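Local structure of GH127 beta-L-arabinofuranoside (4QK0) at residues 185-190 / 227-231; 440-445 / 457-463; 467-473 / 524-530. The protein probably hydrolyses beta-L-arabinofuranosidic linkages, as a glycoside hydrolase of family GH127 with a helical catalytic domain followed by beta-rich domains. The contacts are given in a common frame with arbitrary orientation. Numbering follows the deposited sequence.

Contact 1 of 3, residues 185-190 / 227-231; sequences IPGYDG and YFDQE
In the helical GH127 catalytic domain, the irregular loop 185-190, between helices 162-177 and 194-205, lies against the first turn of helix 227-234, the nearest CA atoms being those of Gly187 and Tyr227, 5.8 Å apart. The loop begins with an inverse gamma turn centred on Pro186 (phi/psi -85/55), closed by a weak 2.8 Å hydrogen bond from Gly187 N to Ile185 O, and then extends through Gly187 and Tyr188.

Tyr227 takes chi1 t (172°) and chi2 63°, which lays a face of its ring over Gly187: the CA stands 3.5 Å from the ring centroid, 11° off the normal, a CH-pi contact. An ideal CB at Gly187 would come within 2.8 Å of Tyr227 CZ, so this close packing leaves no room for a side chain at Gly187. Ile185 (chi1 m, chi2 t) sets CG2 3.5 Å from Tyr227 CE1.

Tyr188 (chi1 p, 40°; chi2 79°) joins an aromatic cluster of two T-shaped pairs. Its face receives the edge of Tyr227 (centroids 5.8 Å, planes 63°), while its own edge meets the face of Phe228 (5.1 Å, 69°; chi1 m). Tyr188 OH is hydrogen-bonded to Gly222 N.

Two waters lie 2.9 and 2.5 Å from Tyr188 OH; the first accepts from Phe228 N (2.7 Å), the second from Tyr227 N (3.0 Å). The chemistry is thus aromatic and apolar at the centre, with water linking the tyrosine hydroxyl to helix amides.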
loop_
_atom_site.group_PDB
_atom_site.type_symbol
_atom_site.label_atom_id
_atom_site.label_comp_id
_atom_site.label_asym_id
_atom_site.label_seq_id
_atom_site.Cartn_x
_atom_site.Cartn_y
_atom_site.Cartn_z
ATOM N N ILE A 185 28.734 -13.700 27.183
ATOM C CA ILE A 185 27.815 -12.668 26.679
ATOM C C ILE A 185 26.381 -13.227 26.767
ATOM O O ILE A 185 26.093 -14.283 26.174
ATOM C CB ILE A 185 28.155 -12.312 25.210
ATOM C CG1 ILE A 185 29.595 -11.779 25.102
ATOM C CG2 ILE A 185 27.205 -11.249 24.703
ATOM C CD1 ILE A 185 30.077 -11.599 23.674
ATOM N N PRO A 186 25.455 -12.504 27.414
ATOM C CA PRO A 186 24.077 -12.976 27.530
ATOM C C PRO A 186 23.257 -12.601 26.285
ATOM O O PRO A 186 22.181 -11.993 26.369
ATOM C CB PRO A 186 23.578 -12.258 28.790
ATOM C CG PRO A 186 24.279 -10.959 28.741
ATOM C CD PRO A 186 25.646 -11.232 28.118
ATOM N N GLY A 187 23.782 -13.018 25.136
ATOM C CA GLY A 187 23.325 -12.555 23.861
ATOM C C GLY A 187 22.720 -13.633 23.012
ATOM O O GLY A 187 22.624 -14.799 23.406
ATOM N N TYR A 188 22.408 -13.224 21.801
ATOM C CA TYR A 188 21.751 -14.058 20.788
ATOM C C TYR A 188 21.693 -13.245 19.458
ATOM O O TYR A 188 21.926 -12.055 19.494
ATOM C CB TYR A 188 20.347 -14.444 21.276
ATOM C CG TYR A 188 19.578 -13.370 21.974
ATOM C CD1 TYR A 188 18.920 -12.366 21.249
ATOM C CD2 TYR A 188 19.493 -13.322 23.376
ATOM C CE1 TYR A 188 18.219 -11.361 21.887
ATOM C CE2 TYR A 188 18.789 -12.307 24.012
ATOM C CZ TYR A 188 18.146 -11.336 23.264
ATOM O OH TYR A 188 17.398 -10.349 23.891
ATOM N N ASP A 189 21.391 -13.867 18.317
ATOM C CA ASP A 189 21.501 -13.201 17.000
ATOM C C ASP A 189 20.180 -12.525 16.659
ATOM O O ASP A 189 19.087 -13.001 17.012
ATOM C CB ASP A 189 21.890 -14.189 15.893
ATOM C CG ASP A 189 22.469 -13.499 14.607
ATOM O OD1 ASP A 189 21.770 -12.687 13.964
ATOM O OD2 ASP A 189 23.597 -13.839 14.224
ATOM N N GLY A 190 20.310 -11.369 16.011
ATOM C CA GLY A 190 19.179 -10.619 15.475
ATOM C C GLY A 190 18.441 -11.398 14.440
ATOM O O GLY A 190 17.250 -11.184 14.210
ATOM N N TYR A 227 19.463 -7.371 25.841
ATOM C CA TYR A 227 20.808 -7.532 25.304
ATOM C C TYR A 227 21.097 -6.550 24.167
ATOM O O TYR A 227 22.188 -5.968 24.104
ATOM C CB TYR A 227 21.057 -8.963 24.834
ATOM C CG TYR A 227 22.359 -9.070 24.108
ATOM C CD1 TYR A 227 23.566 -8.806 24.758
ATOM C CD2 TYR A 227 22.403 -9.379 22.776
ATOM C CE1 TYR A 227 24.767 -8.842 24.078
ATOM C CE2 TYR A 227 23.594 -9.433 22.102
ATOM C CZ TYR A 227 24.771 -9.160 22.743
ATOM O OH TYR A 227 25.934 -9.246 22.042
ATOM N N PHE A 228 20.149 -6.356 23.253
ATOM C CA PHE A 228 20.451 -5.491 22.104
ATOM C C PHE A 228 20.656 -4.067 22.525
ATOM O O PHE A 228 21.380 -3.327 21.865
ATOM C CB PHE A 228 19.353 -5.579 21.007
ATOM C CG PHE A 228 19.260 -6.910 20.328
ATOM C CD1 PHE A 228 20.401 -7.717 20.112
ATOM C CD2 PHE A 228 18.057 -7.364 19.870
ATOM C CE1 PHE A 228 20.334 -8.932 19.466
ATOM C CE2 PHE A 228 17.977 -8.595 19.214
ATOM C CZ PHE A 228 19.110 -9.373 19.021
ATOM N N ASP A 229 19.988 -3.644 23.595
ATOM C CA ASP A 229 20.248 -2.284 24.130
ATOM C C ASP A 229 21.628 -2.196 24.745
ATOM O O ASP A 229 22.307 -1.197 24.597
ATOM C CB ASP A 229 19.184 -1.869 25.167
ATOM C CG ASP A 229 17.873 -1.445 24.536
ATOM O OD1 ASP A 229 17.833 -1.159 23.314
ATOM O OD2 ASP A 229 16.851 -1.444 25.255
ATOM N N GLN A 230 22.051 -3.255 25.426
ATOM C CA GLN A 230 23.377 -3.260 26.056
ATOM C C GLN A 230 24.454 -3.170 25.007
ATOM O O GLN A 230 25.353 -2.363 25.146
ATOM C CB GLN A 230 23.580 -4.502 26.941
ATOM C CG GLN A 230 22.594 -4.601 28.114
ATOM C CD GLN A 230 22.647 -5.931 28.862
ATOM O OE1 GLN A 230 22.767 -7.012 28.276
ATOM N NE2 GLN A 230 22.522 -5.850 30.174
ATOM N N GLU A 231 24.397 -3.991 23.958
ATOM C CA GLU A 231 25.484 -3.922 22.950
ATOM C C GLU A 231 25.455 -2.633 22.145
ATOM O O GLU A 231 26.506 -2.097 21.764
ATOM C CB GLU A 231 25.529 -5.158 22.021
ATOM C CG GLU A 231 24.265 -5.471 21.255
ATOM C CD GLU A 231 24.510 -6.298 19.996
ATOM O OE1 GLU A 231 23.812 -6.042 18.990
ATOM O OE2 GLU A 231 25.384 -7.216 20.006
HETATM O O HOH W 1 17.770 -7.613 23.163
HETATM O O HOH W 2 17.856 -9.880 26.298
#

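Contact 2 of 3, residues 440-445 / 457-463; sequences LYVGSD and IMQETNY
In the GH127 middle domain, strands 444-450 and 453-461 form a beta hairpin, antiparallel where Asp445 faces Met458 (CA-CA 4.3 Å, non-hydrogen-bonded pair) and Ser444 faces Gln459 (5.2 Å, hydrogen-bonded pair); residues 440-443 approach as extended loop.

Following 457-463, Ile457 offers its O to Asp445 CA at 3.1 Å, a CA-H...O contact. Met458, a selenomethionine and poorly ordered, places CG 4.0 Å from Asp445 CB on the same sheet face. Gln459 supplies the ladder bonds, N to Ser444 O at 2.7 Å and O from Ser444 N at 3.1 Å. Its side chain (chi1 -93°, chi2 t, chi3 74°) reaches the loop 440-443: NE2 donates to Leu440 O (3.1 Å) and OE1 accepts from Val442 N (3.0 Å), so the amide spans the backbone around Tyr441. Thr461 turns CG2 to within 3.7 Å of Gly443 N; its OG1 accepts from Tyr463 N (3.1 Å), an ST turn, and is also hydrogen-bonded to Thr468 O. Finally Tyr463 (chi1 t) receives Tyr441 CB over its ring face, 3.7 Å from the centroid and 8° off the normal, a CH-pi contact.

Water 4 joins Gly443 N (3.1 Å) to Thr461 O (2.7 Å) and Tyr463 O (3.1 Å). Beyond the ladder the two chains diverge, to 6.4 Å between the CA atoms of Tyr441 and Tyr463, and a glutamine amide and bridging water replace direct backbone pairing in satisfying main-chain polar groups.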
loop_
_atom_site.group_PDB
_atom_site.type_symbol
_atom_site.label_atom_id
_atom_site.label_comp_id
_atom_site.label_asym_id
_atom_site.label_seq_id
_atom_site.Cartn_x
_atom_site.Cartn_y
_atom_site.Cartn_z
ATOM N N LEU A 440 3.271 -37.030 2.677
ATOM C CA LEU A 440 3.056 -36.530 1.298
ATOM C C LEU A 440 2.848 -37.679 0.318
ATOM O O LEU A 440 3.368 -38.816 0.505
ATOM C CB LEU A 440 4.264 -35.735 0.860
ATOM C CG LEU A 440 4.701 -34.559 1.776
ATOM C CD1 LEU A 440 5.939 -33.865 1.277
ATOM C CD2 LEU A 440 3.610 -33.547 1.912
ATOM N N TYR A 441 2.003 -37.407 -0.665
ATOM C CA TYR A 441 1.657 -38.381 -1.657
ATOM C C TYR A 441 2.460 -38.067 -2.940
ATOM O O TYR A 441 2.165 -37.178 -3.695
ATOM C CB TYR A 441 0.153 -38.435 -1.857
ATOM C CG TYR A 441 -0.489 -38.965 -0.605
ATOM C CD1 TYR A 441 -0.291 -40.272 -0.214
ATOM C CD2 TYR A 441 -1.225 -38.148 0.234
ATOM C CE1 TYR A 441 -0.831 -40.758 0.972
ATOM C CE2 TYR A 441 -1.757 -38.625 1.431
ATOM C CZ TYR A 441 -1.568 -39.957 1.772
ATOM O OH TYR A 441 -2.059 -40.438 2.951
ATOM N N VAL A 442 3.540 -38.805 -3.070
ATOM C CA VAL A 442 4.603 -38.545 -4.016
ATOM C C VAL A 442 5.098 -39.914 -4.419
ATOM O O VAL A 442 5.435 -40.714 -3.545
ATOM C CB VAL A 442 5.796 -37.827 -3.358
ATOM C CG1 VAL A 442 6.908 -37.639 -4.376
ATOM C CG2 VAL A 442 5.384 -36.481 -2.795
ATOM N N GLY A 443 5.108 -40.171 -5.717
ATOM C CA GLY A 443 5.678 -41.384 -6.280
ATOM C C GLY A 443 7.084 -41.576 -5.731
ATOM O O GLY A 443 7.936 -40.729 -5.907
ATOM N N SER A 444 7.299 -42.666 -5.001
ATOM C CA SER A 444 8.547 -42.876 -4.265
ATOM C C SER A 444 8.608 -44.250 -3.609
ATOM O O SER A 444 7.613 -44.972 -3.546
ATOM C CB SER A 444 8.653 -41.867 -3.151
ATOM O OG SER A 444 7.535 -41.986 -2.275
ATOM N N ASP A 445 9.790 -44.593 -3.121
ATOM C CA ASP A 445 9.906 -45.713 -2.221
ATOM C C ASP A 445 10.864 -45.479 -1.084
ATOM O O ASP A 445 11.731 -44.588 -1.105
ATOM C CB ASP A 445 10.166 -47.025 -2.945
ATOM C CG ASP A 445 11.350 -46.967 -3.837
ATOM O OD1 ASP A 445 12.438 -46.694 -3.305
ATOM O OD2 ASP A 445 11.184 -47.192 -5.045
ATOM N N ILE A 457 8.491 -49.945 1.250
ATOM C CA ILE A 457 7.209 -49.332 0.879
ATOM C C ILE A 457 7.321 -48.521 -0.402
ATOM O O ILE A 457 8.258 -47.765 -0.571
ATOM C CB ILE A 457 6.681 -48.513 2.038
ATOM C CG1 ILE A 457 6.214 -49.494 3.089
ATOM C CG2 ILE A 457 5.502 -47.645 1.590
ATOM C CD1 ILE A 457 5.989 -48.905 4.430
HETATM N N MSE A 458 6.407 -48.762 -1.326
HETATM C CA MSE A 458 6.396 -48.123 -2.633
HETATM C C MSE A 458 5.109 -47.339 -2.730
HETATM O O MSE A 458 4.041 -47.868 -2.380
HETATM C CB MSE A 458 6.343 -49.218 -3.681
HETATM C CG MSE A 458 7.366 -49.121 -4.793
HETATM SE SE MSE A 458 7.580 -50.830 -5.688
HETATM C CE MSE A 458 7.825 -52.031 -4.134
ATOM N N GLN A 459 5.196 -46.087 -3.198
ATOM C CA GLN A 459 4.005 -45.272 -3.571
ATOM C C GLN A 459 3.965 -45.070 -5.062
ATOM O O GLN A 459 4.934 -44.554 -5.613
ATOM C CB GLN A 459 4.119 -43.866 -3.031
ATOM C CG GLN A 459 3.505 -43.605 -1.716
ATOM C CD GLN A 459 3.359 -42.132 -1.429
ATOM O OE1 GLN A 459 2.493 -41.459 -1.992
ATOM N NE2 GLN A 459 4.190 -41.633 -0.560
ATOM N N GLU A 460 2.848 -45.389 -5.700
ATOM C CA GLU A 460 2.634 -45.051 -7.115
ATOM C C GLU A 460 1.406 -44.155 -7.188
ATOM O O GLU A 460 0.358 -44.502 -6.665
ATOM C CB GLU A 460 2.403 -46.296 -7.978
ATOM C CG GLU A 460 3.555 -47.305 -7.896
ATOM C CD GLU A 460 3.308 -48.588 -8.706
ATOM O OE1 GLU A 460 2.446 -49.422 -8.328
ATOM O OE2 GLU A 460 3.998 -48.758 -9.727
ATOM N N THR A 461 1.541 -43.016 -7.828
ATOM C CA THR A 461 0.449 -42.031 -7.848
ATOM C C THR A 461 0.788 -40.930 -8.836
ATOM O O THR A 461 1.979 -40.637 -9.027
ATOM C CB THR A 461 0.230 -41.384 -6.461
ATOM O OG1 THR A 461 -0.925 -40.531 -6.502
ATOM C CG2 THR A 461 1.450 -40.642 -6.006
ATOM N N ASN A 462 -0.237 -40.369 -9.467
ATOM C CA ASN A 462 -0.066 -39.156 -10.310
ATOM C C ASN A 462 -0.403 -37.863 -9.551
ATOM O O ASN A 462 -0.539 -36.816 -10.160
ATOM C CB ASN A 462 -0.930 -39.202 -11.575
ATOM C CG ASN A 462 -0.623 -40.401 -12.464
ATOM O OD1 ASN A 462 -1.545 -41.027 -12.991
ATOM N ND2 ASN A 462 0.658 -40.749 -12.605
ATOM N N TYR A 463 -0.521 -37.951 -8.225
ATOM C CA TYR A 463 -0.637 -36.790 -7.373
ATOM C C TYR A 463 0.488 -35.841 -7.742
ATOM O O TYR A 463 1.625 -36.277 -7.964
ATOM C CB TYR A 463 -0.502 -37.242 -5.960
ATOM C CG TYR A 463 -1.087 -36.381 -4.831
ATOM C CD1 TYR A 463 -0.362 -35.348 -4.263
ATOM C CD2 TYR A 463 -2.271 -36.761 -4.208
ATOM C CE1 TYR A 463 -0.861 -34.662 -3.185
ATOM C CE2 TYR A 463 -2.748 -36.084 -3.117
ATOM C CZ TYR A 463 -2.054 -35.049 -2.611
ATOM O OH TYR A 463 -2.569 -34.368 -1.525
HETATM O O HOH W 3 3.073 -35.287 -5.393
HETATM O O HOH W 4 3.583 -38.716 -7.972
#

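Contact 3 of 3, residues 467-473 / 524-530; sequences GTVRLTV and DEVKLYF
Strands 468-473 and 524-529 pair antiparallel, their axes 4.7 Å apart at closest approach and their directions 166° apart. The register sets Val469 opposite Leu528 (CA-CA 4.9 Å), Leu471 opposite Val526 (5.0 Å) and Val473 opposite Asp524 (5.2 Å) as hydrogen-bonded pairs; Thr468-Tyr529, Arg470-Lys527 and Thr472-Glu525 are the non-hydrogen-bonded pairs.

Leu528, Leu471 and Val469, at 63 to 67 Å² each, lose the largest areas to the opposite segment, and all three lie on one sheet face. Val469 (chi1 t) exchanges two backbone hydrogen bonds with Leu528, N to O at 2.8 Å and O from N at 2.7 Å; Val469 CB and Leu528 CB sit 4.0 Å apart. Leu471 repeats the pattern with Val526, both bonds 2.8 Å. Both leucines are in the m,t rotamer, bringing Leu471 CD1 and Leu528 CD1 to 4.4 Å diagonally across the ladder.

Beyond the listed pairs, Phe530 N donates to Gly467 O (2.9 Å); an ideal CB on Gly467 would lie 1.8 Å from Phe530 O. At the other end, Val473 N to Asp524 O is 2.8 Å, but the return Asp524 N to Val473 O is weak (3.3 Å).

The leucine face is mainly aliphatic, with buried Asp524 at its end salt-bridged to Arg518. The other is mixed polar, charged and aromatic: Arg470 NE meets Glu525 OE2 in a 3.5 Å salt bridge, while Arg470 NH2 lies 4.5 Å from like-charged Lys527 NZ. Leu471 and Leu528 pack on Leu485, and Val473 on Phe481, of strand 479-486 in a second sheet, consistent with one sheet of a beta-sandwich-like middle domain held by apolar contact.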
loop_
_atom_site.group_PDB
_atom_site.type_symbol
_atom_site.label_atom_id
_atom_site.label_comp_id
_atom_site.label_asym_id
_atom_site.label_seq_id
_atom_site.Cartn_x
_atom_site.Cartn_y
_atom_site.Cartn_z
ATOM N N GLY A 467 -6.015 -38.098 -7.379
ATOM C CA GLY A 467 -6.046 -38.489 -5.984
ATOM C C GLY A 467 -5.939 -39.979 -5.655
ATOM O O GLY A 467 -6.141 -40.381 -4.498
ATOM N N THR A 468 -5.622 -40.797 -6.655
ATOM C CA THR A 468 -5.466 -42.241 -6.467
ATOM C C THR A 468 -4.004 -42.555 -6.146
ATOM O O THR A 468 -3.064 -42.153 -6.862
ATOM C CB THR A 468 -5.940 -43.023 -7.696
ATOM O OG1 THR A 468 -7.378 -42.884 -7.813
ATOM C CG2 THR A 468 -5.615 -44.507 -7.548
ATOM N N VAL A 469 -3.820 -43.222 -5.009
ATOM C CA VAL A 469 -2.498 -43.630 -4.547
ATOM C C VAL A 469 -2.456 -45.128 -4.269
ATOM O O VAL A 469 -3.328 -45.684 -3.576
ATOM C CB VAL A 469 -2.094 -42.916 -3.242
ATOM C CG1 VAL A 469 -0.684 -43.283 -2.869
ATOM C CG2 VAL A 469 -2.216 -41.396 -3.383
ATOM N N ARG A 470 -1.435 -45.776 -4.809
ATOM C CA ARG A 470 -1.222 -47.210 -4.598
ATOM C C ARG A 470 0.055 -47.419 -3.780
ATOM O O ARG A 470 1.134 -47.031 -4.195
ATOM C CB ARG A 470 -1.112 -47.871 -5.963
ATOM C CG ARG A 470 -1.152 -49.364 -5.851
ATOM C CD ARG A 470 -0.671 -50.095 -7.144
ATOM N NE ARG A 470 -1.849 -50.432 -7.925
ATOM C CZ ARG A 470 -1.848 -50.764 -9.215
ATOM N NH1 ARG A 470 -0.723 -50.832 -9.928
ATOM N NH2 ARG A 470 -3.009 -51.033 -9.796
ATOM N N LEU A 471 -0.108 -47.961 -2.580
ATOM C CA LEU A 471 1.009 -48.286 -1.680
ATOM C C LEU A 471 1.201 -49.792 -1.614
ATOM O O LEU A 471 0.281 -50.526 -1.274
ATOM C CB LEU A 471 0.717 -47.848 -0.253
ATOM C CG LEU A 471 0.610 -46.381 0.022
ATOM C CD1 LEU A 471 0.055 -46.163 1.410
ATOM C CD2 LEU A 471 1.975 -45.761 -0.038
ATOM N N THR A 472 2.391 -50.224 -1.941
ATOM C CA THR A 472 2.770 -51.609 -1.826
ATOM C C THR A 472 3.681 -51.738 -0.631
ATOM O O THR A 472 4.653 -51.004 -0.486
ATOM C CB THR A 472 3.476 -52.117 -3.083
ATOM O OG1 THR A 472 2.636 -51.852 -4.203
ATOM C CG2 THR A 472 3.665 -53.623 -2.998
ATOM N N VAL A 473 3.287 -52.617 0.275
ATOM C CA VAL A 473 3.982 -52.789 1.521
ATOM C C VAL A 473 4.621 -54.160 1.504
ATOM O O VAL A 473 3.910 -55.169 1.518
ATOM C CB VAL A 473 3.011 -52.664 2.726
ATOM C CG1 VAL A 473 3.764 -52.827 4.044
ATOM C CG2 VAL A 473 2.303 -51.307 2.699
ATOM N N ASP A 524 1.449 -56.846 0.053
ATOM C CA ASP A 524 0.218 -56.217 0.481
ATOM C C ASP A 524 0.070 -54.873 -0.244
ATOM O O ASP A 524 1.036 -54.118 -0.421
ATOM C CB ASP A 524 0.172 -56.036 2.000
ATOM C CG ASP A 524 -0.343 -57.276 2.728
ATOM O OD1 ASP A 524 -0.877 -58.203 2.080
ATOM O OD2 ASP A 524 -0.250 -57.323 3.975
ATOM N N GLU A 525 -1.148 -54.595 -0.662
ATOM C CA GLU A 525 -1.457 -53.385 -1.418
ATOM C C GLU A 525 -2.573 -52.555 -0.768
ATOM O O GLU A 525 -3.657 -53.056 -0.464
ATOM C CB GLU A 525 -1.856 -53.748 -2.820
ATOM C CG GLU A 525 -1.801 -52.545 -3.727
ATOM C CD GLU A 525 -2.217 -52.885 -5.148
ATOM O OE1 GLU A 525 -1.410 -53.506 -5.848
ATOM O OE2 GLU A 525 -3.342 -52.519 -5.561
ATOM N N VAL A 526 -2.254 -51.300 -0.492
ATOM C CA VAL A 526 -3.209 -50.333 0.030
ATOM C C VAL A 526 -3.499 -49.356 -1.095
ATOM O O VAL A 526 -2.572 -48.781 -1.655
ATOM C CB VAL A 526 -2.634 -49.554 1.214
ATOM C CG1 VAL A 526 -3.659 -48.564 1.769
ATOM C CG2 VAL A 526 -2.179 -50.493 2.317
ATOM N N LYS A 527 -4.786 -49.217 -1.432
ATOM C CA LYS A 527 -5.248 -48.204 -2.380
ATOM C C LYS A 527 -5.995 -47.090 -1.677
ATOM O O LYS A 527 -6.956 -47.333 -0.909
ATOM C CB LYS A 527 -6.076 -48.709 -3.580
ATOM C CG LYS A 527 -5.152 -49.017 -4.740
ATOM C CD LYS A 527 -5.819 -49.770 -5.869
ATOM C CE LYS A 527 -6.655 -48.834 -6.724
ATOM N NZ LYS A 527 -5.829 -48.131 -7.735
ATOM N N LEU A 528 -5.518 -45.870 -1.930
ATOM C CA LEU A 528 -6.141 -44.662 -1.399
ATOM C C LEU A 528 -6.770 -43.907 -2.526
ATOM O O LEU A 528 -6.171 -43.770 -3.583
ATOM C CB LEU A 528 -5.117 -43.771 -0.764
ATOM C CG LEU A 528 -4.211 -44.349 0.314
ATOM C CD1 LEU A 528 -3.206 -43.318 0.782
ATOM C CD2 LEU A 528 -5.062 -44.745 1.478
ATOM N N TYR A 529 -7.986 -43.418 -2.296
ATOM C CA TYR A 529 -8.686 -42.599 -3.277
ATOM C C TYR A 529 -9.173 -41.318 -2.595
ATOM O O TYR A 529 -9.974 -41.368 -1.648
ATOM C CB TYR A 529 -9.858 -43.343 -3.901
ATOM C CG TYR A 529 -10.743 -42.421 -4.727
ATOM C CD1 TYR A 529 -10.205 -41.687 -5.791
ATOM C CD2 TYR A 529 -12.114 -42.263 -4.431
ATOM C CE1 TYR A 529 -11.008 -40.838 -6.536
ATOM C CE2 TYR A 529 -12.917 -41.414 -5.173
ATOM C CZ TYR A 529 -12.355 -40.706 -6.222
ATOM O OH TYR A 529 -13.131 -39.844 -6.951
ATOM N N PHE A 530 -8.595 -40.194 -3.034
ATOM C CA PHE A 530 -8.940 -38.878 -2.542
ATOM C C PHE A 530 -9.642 -38.155 -3.692
ATOM O O PHE A 530 -8.979 -37.699 -4.618
ATOM C CB PHE A 530 -7.687 -38.099 -2.148
ATOM C CG PHE A 530 -6.851 -38.772 -1.081
ATOM C CD1 PHE A 530 -7.401 -39.103 0.170
ATOM C CD2 PHE A 530 -5.508 -39.007 -1.282
ATOM C CE1 PHE A 530 -6.638 -39.699 1.161
ATOM C CE2 PHE A 530 -4.739 -39.613 -0.291
ATOM C CZ PHE A 530 -5.310 -39.958 0.940
#

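In the fold
Contacts 2 and 3 lie side by side in one antiparallel sheet of the GH127 middle domain, their centres 9 Å apart. Strand 453-461 is followed in the chain by strand 468-475, its neighbour in the sheet: Glu460 N is probably hydrogen-bonded to Arg470 O (2.8 Å), Thr461 OG1 to Thr468 O (2.7 Å), and Gln459 CG packs 3.1 Å from Leu471 CD2. Contact 1 belongs to the helical catalytic domain, on the opposite side of the chain's centre, and touches neither of the others: its centre is 47 and 52 Å from those of contacts 2 and 3, and the nearest atoms are about 28 and 39 Å away.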